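PDB 2ON7: Na Glutathione S-transferase 1 from Necator americanus, which probably catalyses the conjugation of reduced glutathione to electrophilic compounds, as other glutathione S-transferases do, in a human hookworm parasite. Local coordinates for residues 2-7 against 52-57; 20-25 against 73-78; 135-140 against 176-181; 156-161 against 186-191. All blocks are in the same frame, centred on the assembly; numbering follows the deposited sequence.

Contacts 1 and 2 lie in the thioredoxin-like N-terminal domain, contacts 3 and 4 in the all-helical C-terminal domain. Contact 1 is a strand pairing held by backbone hydrogen bonds; contact 2 packs F75 and the following F77 against the end of helix 16-25 and touches that sheet, Y4 CB lying 3.7 Å from F22 CZ. Contact 4 is the buried one, aliphatic with a buried serine and a bridging water, and it meets contact 2 where L158 CD1 comes 3.8 Å from I21 CG1, joining the two domains. Contacts 3 and 4 share helix 179-189, but contact 3 is only partly buried and sits at its N-terminal end. Contacts 1 and 3 are centred about 34 Å apart.

Contact 1 (2-7 against 52-57); sequences VHYKLT and PVLEVD
Y4 and V56 face each other as a non-hydrogen-bonded antiparallel pair, the tyrosine ring lying alongside the valine with CE1 4.0 Å from V56 CB. L54, its CG anti to the backbone N (chi1 175°), runs beside the same ring and brings its CD1 4.2 Å from Y4 CD1; one step further L6 CD1 lies against CB of P52, the proline that follows a cis peptide bond. V2 CG1 comes over one face of the Y4 ring, offset toward its rim. This is the packed side: L71 and F75 of helix 64-75 close on Y4, and I67 and L71 on L54. The strands, nearly antiparallel with N-to-C directions 165° apart, are neighbours in the four-stranded mixed sheet of the thioredoxin-like domain of glutathione S-transferases, where 4-9 also pairs with 30-34 and 53-56 with 59-62. K5 with E55 and T7 with V53 are the hydrogen-bonded pairs, each doubly linked; K5 N to E55 O measures 3.0 Å. On their face V53 is covered by L46 and P47, but K5 and E55 pack loosely, running out side by side with K5 NZ 4.4 Å from E55 OE1, beyond a salt bridge. At the exposed end D57 N gives a 2.8 Å bond to H3 O, while D57 OD2 receives H3 N at 3.1 Å, nearly straight at 170° but from above the carboxylate plane.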
# COMPACT_ATOMS: atom_id res chain seq x y z
N VAL A 2 -4.40 -6.48 -26.13
CA VAL A 2 -3.39 -6.48 -25.08
C VAL A 2 -3.07 -7.91 -24.66
O VAL A 2 -3.99 -8.70 -24.41
CB VAL A 2 -3.82 -5.66 -23.83
CG1 VAL A 2 -2.69 -5.62 -22.78
CG2 VAL A 2 -4.26 -4.24 -24.24
N HIS A 3 -1.76 -8.21 -24.63
CA HIS A 3 -1.17 -9.38 -24.00
C HIS A 3 -0.81 -9.17 -22.55
O HIS A 3 0.01 -8.31 -22.22
CB HIS A 3 0.12 -9.75 -24.70
CG HIS A 3 -0.06 -10.76 -25.77
ND1 HIS A 3 0.06 -10.45 -27.11
CD2 HIS A 3 -0.35 -12.08 -25.71
CE1 HIS A 3 -0.17 -11.53 -27.83
NE2 HIS A 3 -0.41 -12.54 -27.01
N TYR A 4 -1.39 -10.01 -21.69
CA TYR A 4 -1.11 -10.03 -20.25
C TYR A 4 -0.39 -11.28 -19.82
O TYR A 4 -0.72 -12.42 -20.20
CB TYR A 4 -2.40 -9.94 -19.46
CG TYR A 4 -3.14 -8.65 -19.67
CD1 TYR A 4 -2.77 -7.47 -19.02
CD2 TYR A 4 -4.23 -8.60 -20.54
CE1 TYR A 4 -3.48 -6.29 -19.24
CE2 TYR A 4 -4.93 -7.46 -20.75
CZ TYR A 4 -4.56 -6.31 -20.12
OH TYR A 4 -5.33 -5.22 -20.40
N LYS A 5 0.60 -11.09 -18.98
CA LYS A 5 1.30 -12.22 -18.37
C LYS A 5 1.46 -11.93 -16.88
O LYS A 5 1.94 -10.88 -16.53
CB LYS A 5 2.66 -12.40 -19.04
CG LYS A 5 3.64 -13.22 -18.28
CD LYS A 5 4.77 -13.56 -19.22
CE LYS A 5 6.13 -13.58 -18.57
NZ LYS A 5 7.00 -14.50 -19.38
N LEU A 6 1.08 -12.87 -16.03
CA LEU A 6 1.30 -12.72 -14.58
C LEU A 6 2.22 -13.83 -14.12
O LEU A 6 1.93 -15.02 -14.30
CB LEU A 6 -0.02 -12.76 -13.78
CG LEU A 6 -0.03 -12.64 -12.25
CD1 LEU A 6 0.19 -11.17 -11.78
CD2 LEU A 6 -1.30 -13.27 -11.68
N THR A 7 3.31 -13.41 -13.51
CA THR A 7 4.38 -14.27 -13.08
C THR A 7 4.35 -14.26 -11.57
O THR A 7 4.40 -13.18 -10.94
CB THR A 7 5.72 -13.72 -13.55
OG1 THR A 7 5.65 -13.46 -14.95
CG2 THR A 7 6.81 -14.67 -13.28
N PRO A 52 4.38 -10.94 -7.02
CA PRO A 52 3.99 -11.08 -8.45
C PRO A 52 4.43 -9.96 -9.42
O PRO A 52 4.50 -8.81 -9.04
CB PRO A 52 2.45 -11.09 -8.36
CG PRO A 52 2.21 -10.15 -7.17
CD PRO A 52 3.24 -10.58 -6.18
N VAL A 53 4.68 -10.29 -10.68
CA VAL A 53 4.95 -9.26 -11.70
C VAL A 53 3.97 -9.39 -12.86
O VAL A 53 3.73 -10.49 -13.35
CB VAL A 53 6.43 -9.30 -12.26
CG1 VAL A 53 6.56 -8.34 -13.42
CG2 VAL A 53 7.50 -8.91 -11.22
N LEU A 54 3.42 -8.27 -13.30
CA LEU A 54 2.51 -8.21 -14.47
C LEU A 54 3.19 -7.58 -15.65
O LEU A 54 3.61 -6.41 -15.58
CB LEU A 54 1.25 -7.36 -14.13
CG LEU A 54 0.24 -7.09 -15.27
CD1 LEU A 54 -0.54 -8.33 -15.57
CD2 LEU A 54 -0.69 -5.91 -14.94
N GLU A 55 3.33 -8.32 -16.74
CA GLU A 55 3.70 -7.67 -17.98
C GLU A 55 2.45 -7.42 -18.77
O GLU A 55 1.60 -8.29 -18.87
CB GLU A 55 4.66 -8.49 -18.78
CG GLU A 55 5.96 -8.74 -18.12
CD GLU A 55 6.82 -9.65 -18.97
OE1 GLU A 55 6.30 -10.23 -19.95
OE2 GLU A 55 8.02 -9.77 -18.69
N VAL A 56 2.33 -6.19 -19.27
CA VAL A 56 1.33 -5.84 -20.27
C VAL A 56 2.03 -5.41 -21.55
O VAL A 56 2.79 -4.43 -21.56
CB VAL A 56 0.23 -4.84 -19.74
CG1 VAL A 56 0.43 -4.41 -18.27
CG2 VAL A 56 -0.07 -3.68 -20.75
N ASP A 57 1.81 -6.19 -22.61
CA ASP A 57 2.57 -6.07 -23.85
C ASP A 57 4.10 -6.00 -23.58
O ASP A 57 4.81 -5.23 -24.22
CB ASP A 57 2.09 -4.88 -24.72
CG ASP A 57 0.63 -5.01 -25.19
OD1 ASP A 57 -0.13 -4.01 -25.03
OD2 ASP A 57 0.24 -6.06 -25.71

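Contact 2 (20-25 against 73-78); sequences QIFALA and RQFGFA
Helices 16-25 and 64-75 of the thioredoxin-like domain, joined by the C17-C68 disulfide, meet at their C-terminal ends, where helix 64-75 closes in a Schellman motif at G76, whose phi is positive (72°). F75 and F77, on either side of that glycine, both direct their side chains to helix 16-25, and the contact is wholly apolar. A25 sets its methyl over one face of the F75 ring as a CH-pi contact: CB stands 3.9 Å from the ring centroid, 28° off the normal, and displaced toward CG, which it approaches to 3.5 Å. Within its own segment, CB of Q74 lies over a face of the same ring. I21, which also touches C68, has its two branches shared between the aromatics. CG2, anti to the backbone N, crosses to F75 CD1 at 4.0 Å, while CD1 slides past F77 in the opposite sense and meets its CB at 3.9 Å. F22 starts away from the other segment, yet its ring swings back far enough for CD1 to come within 4.4 Å of F75 CE1; it also stacks on F29 and meets the ring of Y4. The F77 end faces the C-terminal domain, since its backbone is hydrogen-bonded to W155 and its side chain touches L153. On the far flank of helix 64-75, R73 forms a salt bridge with E85 of the second subunit. L24 grips the F77 ring twice, with CD1 over one face near the rim and CB 3.6 Å from CZ at the ring tip.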
# COMPACT_ATOMS: atom_id res chain seq x y z
N GLN A 20 -8.20 -13.27 -10.21
CA GLN A 20 -9.62 -13.08 -9.99
C GLN A 20 -10.14 -11.92 -10.80
O GLN A 20 -11.22 -12.01 -11.26
CB GLN A 20 -9.97 -13.02 -8.48
CG GLN A 20 -9.91 -14.43 -7.87
CD GLN A 20 -10.21 -14.51 -6.38
OE1 GLN A 20 -9.77 -15.44 -5.70
NE2 GLN A 20 -10.95 -13.57 -5.88
N ILE A 21 -9.38 -10.86 -10.99
CA ILE A 21 -9.85 -9.77 -11.84
C ILE A 21 -9.97 -10.19 -13.28
O ILE A 21 -11.03 -10.01 -13.86
CB ILE A 21 -9.00 -8.50 -11.73
CG1 ILE A 21 -9.17 -7.87 -10.35
CG2 ILE A 21 -9.43 -7.51 -12.82
CD1 ILE A 21 -9.97 -6.61 -10.34
N PHE A 22 -8.91 -10.78 -13.82
CA PHE A 22 -8.92 -11.37 -15.17
C PHE A 22 -10.12 -12.28 -15.45
O PHE A 22 -10.76 -12.16 -16.50
CB PHE A 22 -7.68 -12.21 -15.37
CG PHE A 22 -6.42 -11.42 -15.64
CD1 PHE A 22 -6.42 -10.39 -16.58
CD2 PHE A 22 -5.22 -11.76 -15.01
CE1 PHE A 22 -5.28 -9.71 -16.84
CE2 PHE A 22 -4.08 -11.08 -15.30
CZ PHE A 22 -4.11 -10.03 -16.22
N ALA A 23 -10.41 -13.20 -14.51
CA ALA A 23 -11.55 -14.12 -14.66
C ALA A 23 -12.86 -13.36 -14.58
O ALA A 23 -13.79 -13.64 -15.31
CB ALA A 23 -11.50 -15.24 -13.63
N LEU A 24 -12.93 -12.32 -13.74
CA LEU A 24 -14.13 -11.47 -13.79
C LEU A 24 -14.32 -10.72 -15.14
O LEU A 24 -15.42 -10.30 -15.50
CB LEU A 24 -14.14 -10.51 -12.62
CG LEU A 24 -14.53 -11.04 -11.24
CD1 LEU A 24 -14.21 -9.95 -10.24
CD2 LEU A 24 -16.02 -11.43 -11.13
N ALA A 25 -13.24 -10.54 -15.88
CA ALA A 25 -13.29 -9.74 -17.08
C ALA A 25 -13.26 -10.62 -18.32
O ALA A 25 -13.34 -10.13 -19.44
CB ALA A 25 -12.12 -8.74 -17.07
N ARG A 73 -8.93 -1.00 -12.86
CA ARG A 73 -9.24 0.22 -13.56
C ARG A 73 -9.52 -0.11 -15.00
O ARG A 73 -10.50 0.42 -15.57
CB ARG A 73 -8.10 1.23 -13.45
CG ARG A 73 -7.97 1.93 -12.06
CD ARG A 73 -6.96 3.03 -12.15
NE ARG A 73 -6.67 3.69 -10.89
CZ ARG A 73 -5.59 4.45 -10.67
NH1 ARG A 73 -4.69 4.62 -11.64
NH2 ARG A 73 -5.41 5.03 -9.49
N GLN A 74 -8.69 -0.99 -15.59
CA GLN A 74 -8.81 -1.40 -16.99
C GLN A 74 -10.16 -2.05 -17.29
O GLN A 74 -10.71 -1.87 -18.40
CB GLN A 74 -7.69 -2.40 -17.35
CG GLN A 74 -6.28 -1.83 -17.40
CD GLN A 74 -6.25 -0.55 -18.17
OE1 GLN A 74 -6.65 -0.52 -19.35
NE2 GLN A 74 -5.85 0.55 -17.51
N PHE A 75 -10.67 -2.82 -16.33
CA PHE A 75 -11.89 -3.63 -16.51
C PHE A 75 -13.05 -3.17 -15.64
O PHE A 75 -14.07 -3.82 -15.58
CB PHE A 75 -11.62 -5.13 -16.30
CG PHE A 75 -10.46 -5.64 -17.11
CD1 PHE A 75 -9.24 -5.99 -16.49
CD2 PHE A 75 -10.55 -5.70 -18.51
CE1 PHE A 75 -8.18 -6.42 -17.23
CE2 PHE A 75 -9.46 -6.11 -19.27
CZ PHE A 75 -8.29 -6.47 -18.64
N GLY A 76 -12.87 -2.02 -14.99
CA GLY A 76 -13.93 -1.37 -14.25
C GLY A 76 -14.33 -2.03 -12.94
O GLY A 76 -15.53 -2.07 -12.64
N PHE A 77 -13.35 -2.50 -12.16
CA PHE A 77 -13.58 -3.01 -10.81
C PHE A 77 -12.79 -2.18 -9.78
O PHE A 77 -12.38 -2.69 -8.70
CB PHE A 77 -13.17 -4.48 -10.71
CG PHE A 77 -13.93 -5.42 -11.65
CD1 PHE A 77 -15.22 -5.85 -11.35
CD2 PHE A 77 -13.33 -5.90 -12.82
CE1 PHE A 77 -15.93 -6.72 -12.20
CE2 PHE A 77 -14.02 -6.76 -13.67
CZ PHE A 77 -15.33 -7.17 -13.36
N ALA A 78 -12.58 -0.90 -10.09
CA ALA A 78 -11.78 -0.01 -9.25
C ALA A 78 -12.64 0.87 -8.35
O ALA A 78 -12.16 1.40 -7.34
CB ALA A 78 -10.81 0.86 -10.09

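Contact 3 (135-140 against 176-181); sequences FITKFL and EGYPEV
T137, on helix 117-141, is the residue round which the N-terminal turn of helix 179-189 packs, joining two helices of the all-helical C-terminal domain of the glutathione S-transferase fold. Its CG2 methyl does most of the touching, meeting V181 CG2 at 3.7 Å and Y178 CD2 at 3.8 Å. As modelled, T137 is not staggered: chi1 is 124° and CG2 nearly eclipses the backbone N, so the exact places of CG2 and OG1 are less certain. V181 presents its methyl because CG1 is anti to the backbone N (chi1 169°), which leaves CG2 anti to the carbonyl carbon and turned to the threonine; the two side chains cross at about a right angle. Y178 occupies the N-cap position of helix 179-189. Its ring takes the T137 methyl at the edge, near the ring plane, while its hydroxyl is hydrogen-bonded to D130, about two turns before T137, and F133 meets the ring edge-to-face. The phenol therefore lies along that helix and is tied to it at its far end. E180 is bent at chi2 (79°), which brings OE1 beside T137, 3.8 Å from its CB. OE1 also comes 3.5 Å from T137 OG1, too long to be counted as a hydrogen bond. One turn on, L140 packs against the first turn of the shorter helix, backed by L148, which also touches I136. L140 CD2 rests 4.1 Å from V181 CA and 4.0 Å from E180 O.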
# COMPACT_ATOMS: atom_id res chain seq x y z
N PHE A 135 -13.23 -2.86 11.78
CA PHE A 135 -13.35 -1.82 10.74
C PHE A 135 -14.06 -2.29 9.48
O PHE A 135 -14.95 -1.61 8.97
CB PHE A 135 -11.98 -1.26 10.35
CG PHE A 135 -11.22 -0.69 11.51
CD1 PHE A 135 -9.89 -1.05 11.73
CD2 PHE A 135 -11.82 0.22 12.38
CE1 PHE A 135 -9.19 -0.53 12.79
CE2 PHE A 135 -11.12 0.75 13.44
CZ PHE A 135 -9.80 0.37 13.66
N ILE A 136 -13.65 -3.46 8.99
CA ILE A 136 -14.33 -4.07 7.84
C ILE A 136 -15.86 -4.14 8.12
O ILE A 136 -16.63 -3.74 7.27
CB ILE A 136 -13.68 -5.44 7.38
CG1 ILE A 136 -12.21 -5.25 6.99
CG2 ILE A 136 -14.36 -6.04 6.19
CD1 ILE A 136 -11.93 -4.34 5.72
N THR A 137 -16.30 -4.57 9.30
CA THR A 137 -17.76 -4.72 9.46
C THR A 137 -18.56 -3.42 9.54
O THR A 137 -19.73 -3.44 9.14
CB THR A 137 -18.26 -5.86 10.43
OG1 THR A 137 -19.13 -5.35 11.47
CG2 THR A 137 -17.12 -6.72 11.01
N LYS A 138 -17.95 -2.32 10.02
CA LYS A 138 -18.55 -0.97 9.89
C LYS A 138 -18.85 -0.61 8.41
O LYS A 138 -19.95 -0.18 8.07
CB LYS A 138 -17.69 0.13 10.53
CG LYS A 138 -17.46 0.01 12.04
CD LYS A 138 -16.26 0.85 12.53
CE LYS A 138 -16.50 1.41 13.97
NZ LYS A 138 -16.91 0.39 15.03
N PHE A 139 -17.87 -0.81 7.54
CA PHE A 139 -18.12 -0.69 6.09
C PHE A 139 -19.27 -1.57 5.55
O PHE A 139 -20.09 -1.13 4.75
CB PHE A 139 -16.83 -0.89 5.28
CG PHE A 139 -15.97 0.35 5.20
CD1 PHE A 139 -15.10 0.68 6.24
CD2 PHE A 139 -16.04 1.19 4.09
CE1 PHE A 139 -14.33 1.83 6.19
CE2 PHE A 139 -15.23 2.34 4.00
CZ PHE A 139 -14.37 2.65 5.06
N LEU A 140 -19.30 -2.81 5.99
CA LEU A 140 -20.32 -3.73 5.59
C LEU A 140 -21.70 -3.30 6.14
O LEU A 140 -22.67 -3.25 5.38
CB LEU A 140 -19.92 -5.14 6.01
CG LEU A 140 -19.40 -6.25 5.08
CD1 LEU A 140 -19.34 -5.85 3.62
CD2 LEU A 140 -18.08 -6.83 5.60
N GLU A 176 -15.74 -16.29 13.61
CA GLU A 176 -16.58 -16.46 14.80
C GLU A 176 -17.38 -15.21 15.25
O GLU A 176 -18.61 -15.26 15.35
CB GLU A 176 -15.77 -17.06 15.97
CG GLU A 176 -15.86 -18.58 16.08
CD GLU A 176 -15.49 -19.18 17.49
OE1 GLU A 176 -14.95 -18.50 18.37
OE2 GLU A 176 -15.74 -20.38 17.69
N GLY A 177 -16.71 -14.11 15.53
CA GLY A 177 -17.46 -12.96 16.08
C GLY A 177 -17.95 -11.99 15.03
O GLY A 177 -18.27 -10.86 15.34
N TYR A 178 -17.99 -12.42 13.77
CA TYR A 178 -18.19 -11.51 12.64
C TYR A 178 -19.13 -12.14 11.58
O TYR A 178 -18.69 -12.69 10.57
CB TYR A 178 -16.82 -11.07 12.10
CG TYR A 178 -15.90 -10.56 13.21
CD1 TYR A 178 -15.09 -11.46 13.97
CD2 TYR A 178 -15.87 -9.19 13.56
CE1 TYR A 178 -14.28 -10.99 15.02
CE2 TYR A 178 -15.05 -8.72 14.59
CZ TYR A 178 -14.27 -9.60 15.32
OH TYR A 178 -13.48 -9.11 16.32
N PRO A 179 -20.45 -12.06 11.82
CA PRO A 179 -21.37 -12.63 10.84
C PRO A 179 -21.37 -11.90 9.48
O PRO A 179 -21.38 -12.56 8.45
CB PRO A 179 -22.75 -12.59 11.55
CG PRO A 179 -22.58 -11.69 12.73
CD PRO A 179 -21.13 -11.42 12.97
N GLU A 180 -21.32 -10.57 9.49
CA GLU A 180 -21.24 -9.76 8.25
C GLU A 180 -20.06 -10.11 7.32
O GLU A 180 -20.23 -10.18 6.09
CB GLU A 180 -21.16 -8.26 8.58
CG GLU A 180 -22.36 -7.72 9.34
CD GLU A 180 -22.29 -8.06 10.81
OE1 GLU A 180 -21.16 -8.21 11.33
OE2 GLU A 180 -23.35 -8.19 11.42
N VAL A 181 -18.87 -10.26 7.89
CA VAL A 181 -17.68 -10.64 7.13
C VAL A 181 -17.88 -12.00 6.44
O VAL A 181 -17.54 -12.16 5.28
CB VAL A 181 -16.42 -10.66 8.05
CG1 VAL A 181 -15.25 -11.29 7.34
CG2 VAL A 181 -16.10 -9.29 8.57

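Contact 4 (156-161 against 186-191); sequences VDLLVS and EKIRAI
I188 of helix 179-189 lies against helix 155-168 in the buried interior of the all-helical C-terminal domain, beside D157, whose bond to T154 just before the helix is consistent with the N-capping box of this family. I188 CG2 presses on S161 OG at 3.3 Å and meets L158 CD2 at 3.9 Å, the leucine crossing it at about a right angle. On the other branch, I188 CD1 comes to the CB of D157, also at 3.9 Å. The serine is held for this packing by its own helix. OG sits between the backbone N and the carbonyl carbon (chi1 66°), from where it donates a 2.7 Å bond to D157 O, one turn back. That oxygen also accepts S161 N, the two donors arriving from opposite faces of the carbonyl plane. D157 is fixed in turn, OD1 accepting from T154 N and OD2 from L148 N. Further out, L158 touches L24 of helix 16-25, and L194 touches both L158 and I188. On the polar flank R189 CD, on the extended first part of its chain, lies 4.0 Å from S161 O, and the bend at chi3 (73°) turns the guanidinium toward E162, NH1 forming a salt bridge. Having given its proton to D157 O, S161 OG meets a water as acceptor at 2.9 Å; that water, in the guanidinium plane, accepts from R189 NH1 at 3.0 Å.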
# COMPACT_ATOMS: atom_id res chain seq x y z
N VAL A 156 -11.07 -4.81 -3.81
CA VAL A 156 -10.92 -5.17 -2.38
C VAL A 156 -11.86 -6.31 -1.96
O VAL A 156 -11.48 -7.13 -1.13
CB VAL A 156 -11.27 -4.08 -1.33
CG1 VAL A 156 -10.04 -3.60 -0.62
CG2 VAL A 156 -12.19 -3.03 -1.84
N ASP A 157 -13.09 -6.31 -2.46
CA ASP A 157 -14.02 -7.42 -2.22
C ASP A 157 -13.30 -8.81 -2.36
O ASP A 157 -13.48 -9.71 -1.55
CB ASP A 157 -15.23 -7.29 -3.16
CG ASP A 157 -16.10 -6.05 -2.81
OD1 ASP A 157 -16.48 -5.26 -3.71
OD2 ASP A 157 -16.38 -5.85 -1.60
N LEU A 158 -12.42 -8.92 -3.35
CA LEU A 158 -11.73 -10.15 -3.71
C LEU A 158 -10.60 -10.44 -2.77
O LEU A 158 -10.46 -11.55 -2.27
CB LEU A 158 -11.20 -10.05 -5.14
CG LEU A 158 -12.11 -9.57 -6.26
CD1 LEU A 158 -11.24 -9.34 -7.49
CD2 LEU A 158 -13.19 -10.63 -6.54
N LEU A 159 -9.78 -9.42 -2.54
CA LEU A 159 -8.72 -9.48 -1.56
C LEU A 159 -9.17 -10.11 -0.26
O LEU A 159 -8.56 -11.08 0.23
CB LEU A 159 -8.20 -8.08 -1.26
CG LEU A 159 -7.07 -7.47 -2.07
CD1 LEU A 159 -6.68 -6.13 -1.41
CD2 LEU A 159 -5.82 -8.45 -2.25
N VAL A 160 -10.23 -9.53 0.30
CA VAL A 160 -10.78 -9.86 1.63
C VAL A 160 -11.60 -11.16 1.64
O VAL A 160 -11.44 -12.00 2.53
CB VAL A 160 -11.68 -8.67 2.15
CG1 VAL A 160 -12.33 -8.98 3.47
CG2 VAL A 160 -10.88 -7.37 2.21
N SER A 161 -12.48 -11.34 0.65
CA SER A 161 -13.19 -12.62 0.55
C SER A 161 -12.21 -13.81 0.36
O SER A 161 -12.26 -14.77 1.09
CB SER A 161 -14.27 -12.56 -0.52
OG SER A 161 -13.71 -12.41 -1.78
N GLU A 186 -19.06 -15.18 1.35
CA GLU A 186 -19.95 -16.03 0.56
C GLU A 186 -20.66 -15.34 -0.61
O GLU A 186 -20.92 -15.99 -1.63
CB GLU A 186 -20.99 -16.68 1.45
CG GLU A 186 -20.35 -17.47 2.55
CD GLU A 186 -21.38 -18.10 3.46
OE1 GLU A 186 -21.26 -19.31 3.68
OE2 GLU A 186 -22.30 -17.39 3.92
N LYS A 187 -20.99 -14.06 -0.45
CA LYS A 187 -21.66 -13.30 -1.50
C LYS A 187 -20.69 -13.10 -2.65
O LYS A 187 -21.02 -13.45 -3.80
CB LYS A 187 -22.22 -11.96 -0.96
CG LYS A 187 -22.00 -10.77 -1.90
CD LYS A 187 -22.49 -9.45 -1.30
CE LYS A 187 -23.18 -8.60 -2.35
NZ LYS A 187 -24.49 -9.17 -2.84
N ILE A 188 -19.49 -12.59 -2.34
CA ILE A 188 -18.44 -12.37 -3.38
C ILE A 188 -18.11 -13.64 -4.13
O ILE A 188 -18.00 -13.63 -5.36
CB ILE A 188 -17.11 -11.71 -2.83
CG1 ILE A 188 -17.41 -10.36 -2.15
CG2 ILE A 188 -16.00 -11.53 -3.98
CD1 ILE A 188 -18.42 -9.45 -2.93
N ARG A 189 -17.92 -14.74 -3.39
CA ARG A 189 -17.41 -15.97 -4.00
C ARG A 189 -18.45 -16.74 -4.83
O ARG A 189 -18.09 -17.54 -5.69
CB ARG A 189 -16.74 -16.85 -2.95
CG ARG A 189 -15.46 -16.19 -2.41
CD ARG A 189 -14.85 -16.89 -1.18
NE ARG A 189 -14.19 -18.16 -1.50
CZ ARG A 189 -13.04 -18.30 -2.19
NH1 ARG A 189 -12.39 -17.24 -2.69
NH2 ARG A 189 -12.54 -19.52 -2.37
N ALA A 190 -19.73 -16.46 -4.59
CA ALA A 190 -20.84 -17.02 -5.34
C ALA A 190 -21.14 -16.23 -6.64
O ALA A 190 -22.09 -16.54 -7.36
CB ALA A 190 -22.11 -17.11 -4.44
N ILE A 191 -20.33 -15.21 -6.95
CA ILE A 191 -20.50 -14.47 -8.19
C ILE A 191 -20.03 -15.36 -9.37
O ILE A 191 -18.83 -15.68 -9.45
CB ILE A 191 -19.72 -13.11 -8.18
CG1 ILE A 191 -20.30 -12.15 -7.12
CG2 ILE A 191 -19.70 -12.48 -9.58
CD1 ILE A 191 -19.40 -10.91 -6.85
O HOH W 1 -12.58 -14.39 -3.60